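Local coordinates for GDSL-like Lipase/Acylhydrolase family protein (Neisseria meningitidis, PDB 4K7J) that probably removes O-acetyl groups from peptidoglycan as a serine esterase of the SGNH (GDSL-like) hydrolase family, at residues 225-228 with 229-233; 69-72 with 73-76. One frame throughout, in Å; residues are numbered along the deposited sequence.

How the contacts relate
Coming from the N terminus, contact 2 (69-72 with 73-76) is met first, in the first two turns of helix 68-81, which comes after strand 53-60 of the mixed sheet and the short helix 62-65 and packs against helix 354-373. Contact 1 (225-228 with 229-233) comes later, in the loop after edge strand 208-215, where a beta turn leads into helix 231-236. Neither closes a long loop; they lie in series, without nesting or crossing. The centres of contact 1 and contact 2 are about 27 Å apart, on opposite sides of the chain's centre. Through Arg74, contact 2 also reaches Val211 of strand 208-215, the strand that precedes contact 1.

Contact 1 (225-228 with 229-233); sequences SKWR and ADRMN
Arg231 folds back onto the backbone of Arg228 and gives its carbonyl two donors, a compact example of one residue supplying both a backbone and a side-chain donor to the turn carbonyl. The backbone N of Arg231 reaches Arg228 O at 3.0 Å, and NH1 of Arg231 bonds Arg228 O at 3.2 Å with a bent N-H...O angle of 143°. The two donors come from opposite faces of the carbonyl plane, each well out of it, so neither lies on a lone pair. Because CG of Arg231 sits between its backbone N and carbonyl carbon (chi1 62°) and the chain then runs extended, the guanidinium is carried back along the loop. There one of its faces lies over CA of Ser225, while CD of Arg231 packs 4.0 Å from CB of Trp227. The indole points elsewhere, its NE1 bonded to Ser113 OG.

Arg228 behaves differently. CB of Asp230 lies over one face of its guanidinium, 3.5 Å from NH1 of Arg228. Asp230 OD2, 4.1 Å from Arg228 NH1, lies well out of the guanidinium plane, where no N-H points at it, and adds charge attraction alone; the salt bridge of Arg228 is made by NH2 with Asp234, four residues beyond Asp230. The arrangement is a type I beta turn, Arg228 to Arg231, leading into helix 231-236 with Asp230 at the N-cap position, though its side chain makes no capping bond.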
loop_
_atom_site.group_PDB
_atom_site.type_symbol
_atom_site.label_atom_id
_atom_site.label_comp_id
_atom_site.label_asym_id
_atom_site.label_seq_id
_atom_site.Cartn_x
_atom_site.Cartn_y
_atom_site.Cartn_z
ATOM N N SER A 225 -0.411 12.002 9.689
ATOM C CA SER A 225 -0.768 13.367 10.105
ATOM C C SER A 225 -0.279 14.444 9.113
ATOM O O SER A 225 -0.811 15.555 9.078
ATOM C CB SER A 225 -0.252 13.664 11.522
ATOM O OG SER A 225 1.143 13.896 11.501
ATOM N N LYS A 226 0.712 14.097 8.293
ATOM C CA LYS A 226 1.178 14.967 7.212
ATOM C C LYS A 226 0.157 15.109 6.090
ATOM O O LYS A 226 0.284 16.005 5.251
ATOM C CB LYS A 226 2.466 14.413 6.586
ATOM C CG LYS A 226 3.717 14.457 7.453
ATOM C CD LYS A 226 4.872 13.842 6.652
ATOM C CE LYS A 226 6.211 13.904 7.375
ATOM N NZ LYS A 226 7.271 13.230 6.538
ATOM N N TRP A 227 -0.824 14.206 6.047
ATOM C CA TRP A 227 -1.785 14.183 4.945
ATOM C C TRP A 227 -3.035 14.984 5.337
ATOM O O TRP A 227 -3.195 15.342 6.502
ATOM C CB TRP A 227 -2.151 12.741 4.551
ATOM C CG TRP A 227 -0.978 11.837 4.279
ATOM C CD1 TRP A 227 0.303 12.214 3.991
ATOM C CD2 TRP A 227 -0.979 10.405 4.292
ATOM N NE1 TRP A 227 1.092 11.108 3.818
ATOM C CE2 TRP A 227 0.329 9.984 3.995
ATOM C CE3 TRP A 227 -1.968 9.433 4.521
ATOM C CZ2 TRP A 227 0.682 8.632 3.917
ATOM C CZ3 TRP A 227 -1.614 8.088 4.452
ATOM C CH2 TRP A 227 -0.296 7.703 4.167
ATOM N N ARG A 228 -3.912 15.266 4.375
ATOM C CA ARG A 228 -5.039 16.175 4.624
ATOM C C ARG A 228 -5.992 15.665 5.710
ATOM O O ARG A 228 -6.084 14.470 5.954
ATOM C CB ARG A 228 -5.798 16.503 3.320
ATOM C CG ARG A 228 -6.653 15.379 2.778
ATOM C CD ARG A 228 -6.975 15.591 1.296
ATOM N NE ARG A 228 -8.034 14.693 0.829
ATOM C CZ ARG A 228 -9.324 15.011 0.835
ATOM N NH1 ARG A 228 -9.704 16.200 1.279
ATOM N NH2 ARG A 228 -10.232 14.145 0.406
ATOM N N ALA A 229 -6.696 16.582 6.365
ATOM C CA ALA A 229 -7.559 16.212 7.494
ATOM C C ALA A 229 -8.624 15.180 7.101
ATOM O O ALA A 229 -8.975 14.316 7.898
ATOM C CB ALA A 229 -8.214 17.460 8.098
ATOM N N ASP A 230 -9.109 15.258 5.864
ATOM C CA ASP A 230 -10.145 14.342 5.376
ATOM C C ASP A 230 -9.588 13.070 4.748
ATOM O O ASP A 230 -10.261 12.447 3.919
ATOM C CB ASP A 230 -11.050 15.025 4.335
ATOM C CG ASP A 230 -11.969 16.057 4.942
ATOM O OD1 ASP A 230 -12.156 16.018 6.173
ATOM O OD2 ASP A 230 -12.500 16.912 4.186
ATOM N N ARG A 231 -8.378 12.675 5.132
ATOM C CA ARG A 231 -7.733 11.488 4.545
ATOM C C ARG A 231 -8.518 10.174 4.743
ATOM O O ARG A 231 -8.450 9.265 3.912
ATOM C CB ARG A 231 -6.317 11.341 5.108
ATOM C CG ARG A 231 -6.273 11.123 6.627
ATOM C CD ARG A 231 -4.843 11.192 7.105
ATOM N NE ARG A 231 -4.702 11.253 8.555
ATOM C CZ ARG A 231 -4.610 12.382 9.253
ATOM N NH1 ARG A 231 -4.659 13.560 8.642
ATOM N NH2 ARG A 231 -4.466 12.331 10.567
ATOM N N MET A 232 -9.260 10.062 5.840
ATOM C CA MET A 232 -10.097 8.870 6.057
ATOM C C MET A 232 -11.263 8.773 5.064
ATOM O O MET A 232 -11.707 7.676 4.723
ATOM C CB MET A 232 -10.605 8.816 7.501
ATOM C CG MET A 232 -9.479 8.612 8.537
ATOM S SD MET A 232 -8.511 7.113 8.225
ATOM C CE MET A 232 -7.245 7.270 9.487
ATOM N N ASN A 233 -11.762 9.912 4.596
ATOM C CA ASN A 233 -12.745 9.885 3.512
ATOM C C ASN A 233 -12.123 9.406 2.201
ATOM O O ASN A 233 -12.789 8.733 1.403
ATOM C CB ASN A 233 -13.434 11.242 3.330
ATOM C CG ASN A 233 -14.142 11.711 4.593
ATOM O OD1 ASN A 233 -14.514 10.909 5.452
ATOM N ND2 ASN A 233 -14.313 13.019 4.718
#

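Contact 2 (69-72 with 73-76)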
loop_
_atom_site.group_PDB
_atom_site.type_symbol
_atom_site.label_atom_id
_atom_site.label_comp_id
_atom_site.label_asym_id
_atom_site.label_seq_id
_atom_site.Cartn_x
_atom_site.Cartn_y
_atom_site.Cartn_z
ATOM N N PHE A 69 7.934 -6.293 -2.662
ATOM C CA PHE A 69 7.159 -7.120 -1.737
ATOM C C PHE A 69 5.728 -7.204 -2.235
ATOM O O PHE A 69 5.182 -8.290 -2.434
ATOM C CB PHE A 69 7.206 -6.500 -0.330
ATOM C CG PHE A 69 6.516 -7.311 0.740
ATOM C CD1 PHE A 69 5.148 -7.209 0.938
ATOM C CD2 PHE A 69 7.244 -8.134 1.584
ATOM C CE1 PHE A 69 4.521 -7.929 1.946
ATOM C CE2 PHE A 69 6.617 -8.861 2.587
ATOM C CZ PHE A 69 5.264 -8.758 2.767
ATOM N N THR A 70 5.115 -6.050 -2.454
ATOM C CA THR A 70 3.709 -6.023 -2.870
ATOM C C THR A 70 3.461 -6.630 -4.265
ATOM O O THR A 70 2.400 -7.185 -4.521
ATOM C CB THR A 70 3.149 -4.597 -2.787
ATOM O OG1 THR A 70 4.143 -3.683 -3.252
ATOM C CG2 THR A 70 2.823 -4.246 -1.336
ATOM N N ASP A 71 4.439 -6.557 -5.161
ATOM C CA ASP A 71 4.233 -7.126 -6.486
ATOM C C ASP A 71 4.299 -8.645 -6.445
ATOM O O ASP A 71 3.651 -9.325 -7.242
ATOM C CB ASP A 71 5.236 -6.589 -7.504
ATOM C CG ASP A 71 4.938 -7.071 -8.912
ATOM O OD1 ASP A 71 3.799 -6.850 -9.394
ATOM O OD2 ASP A 71 5.828 -7.694 -9.521
ATOM N N SER A 72 5.072 -9.182 -5.506
ATOM C CA SER A 72 5.161 -10.633 -5.367
ATOM C C SER A 72 3.840 -11.142 -4.803
ATOM O O SER A 72 3.282 -12.127 -5.284
ATOM C CB SER A 72 6.342 -11.027 -4.480
ATOM O OG SER A 72 6.217 -12.371 -4.047
ATOM N N LEU A 73 3.332 -10.434 -3.799
ATOM C CA LEU A 73 2.019 -10.710 -3.235
ATOM C C LEU A 73 0.946 -10.600 -4.327
ATOM O O LEU A 73 0.051 -11.454 -4.443
ATOM C CB LEU A 73 1.730 -9.723 -2.102
ATOM C CG LEU A 73 0.489 -9.954 -1.244
ATOM C CD1 LEU A 73 0.662 -11.240 -0.464
ATOM C CD2 LEU A 73 0.279 -8.771 -0.300
ATOM N N ARG A 74 1.048 -9.544 -5.128
ATOM C CA ARG A 74 0.129 -9.333 -6.238
ATOM C C ARG A 74 0.124 -10.517 -7.199
ATOM O O ARG A 74 -0.929 -11.065 -7.501
ATOM C CB ARG A 74 0.476 -8.037 -6.968
ATOM C CG ARG A 74 -0.482 -7.642 -8.082
ATOM C CD ARG A 74 -0.377 -6.149 -8.376
ATOM N NE ARG A 74 1.000 -5.703 -8.473
ATOM C CZ ARG A 74 1.545 -4.747 -7.729
ATOM N NH1 ARG A 74 0.845 -4.087 -6.814
ATOM N NH2 ARG A 74 2.807 -4.449 -7.914
ATOM N N LYS A 75 1.293 -10.927 -7.669
ATOM C CA LYS A 75 1.340 -11.982 -8.687
ATOM C C LYS A 75 0.839 -13.315 -8.145
ATOM O O LYS A 75 0.141 -14.060 -8.833
ATOM C CB LYS A 75 2.747 -12.134 -9.252
ATOM C CG LYS A 75 3.265 -10.891 -9.977
ATOM C CD LYS A 75 2.471 -10.603 -11.247
ATOM C CE LYS A 75 2.921 -9.292 -11.891
ATOM N NZ LYS A 75 4.409 -9.276 -12.030
ATOM N N ARG A 76 1.198 -13.616 -6.906
ATOM C CA ARG A 76 0.808 -14.877 -6.302
ATOM C C ARG A 76 -0.702 -14.957 -6.091
ATOM O O ARG A 76 -1.354 -15.904 -6.542
ATOM C CB ARG A 76 1.533 -15.066 -4.976
ATOM C CG ARG A 76 0.955 -16.172 -4.131
ATOM C CD ARG A 76 1.467 -17.538 -4.547
ATOM N NE ARG A 76 1.229 -18.512 -3.491
ATOM C CZ ARG A 76 2.077 -18.756 -2.498
ATOM N NH1 ARG A 76 3.233 -18.098 -2.409
ATOM N NH2 ARG A 76 1.765 -19.665 -1.589
#
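Asp71, Arg74 and Lys75 form a salt-bridge network on one turn of an alpha helix, with i to i+3 and i to i+4 pairs sharing a single carboxylate. Beneath it runs the regular i to i+4 backbone bonding: Leu73 N meets Phe69 O at 3.1 Å in a nearly straight bond, and Arg74 N meets Thr70 O at 2.8 Å.

The tightly packed side belongs to Phe69, Thr70, Ser72 and Leu73. Phe69, which meets the ring of Trp326, and Ser72, whose OG bonds Arg358 O, face helix 354-373, while Phe69 and Thr70 also meet Gln58 of strand 53-60. Arg74 is buried too. Its chain bends at chi3 (46°), bringing the guanidinium back so that Thr70 O lies over the centre of one face. NE and NH2 of Arg74 both grip OD1 of Asp71 side-on, NH2 at 3.0 Å and NE at 3.2 Å. The carboxylate and guanidinium planes are 41° apart, and NE uses the anti lone pair of OD1. Further bonds hold the guanidinium: NH2 pairs with Asp67, which also receives Thr70 OG1, and NH1 bonds Val211 O. Two cationic partners would be expected to favour the ionised carboxylate of Asp71.

Toward solvent the contact loosens. Lys75 is exposed; its chi1 of -63° puts CG of Lys75 3.2 Å from Asp71 O, and bends at chi2 and chi4 then bring NZ to the carboxylate. Its charged end makes a longer bridge than Arg74 does and takes the other oxygen: NZ of Lys75 stands 3.3 Å from OD2 of Asp71, on the syn lone pair.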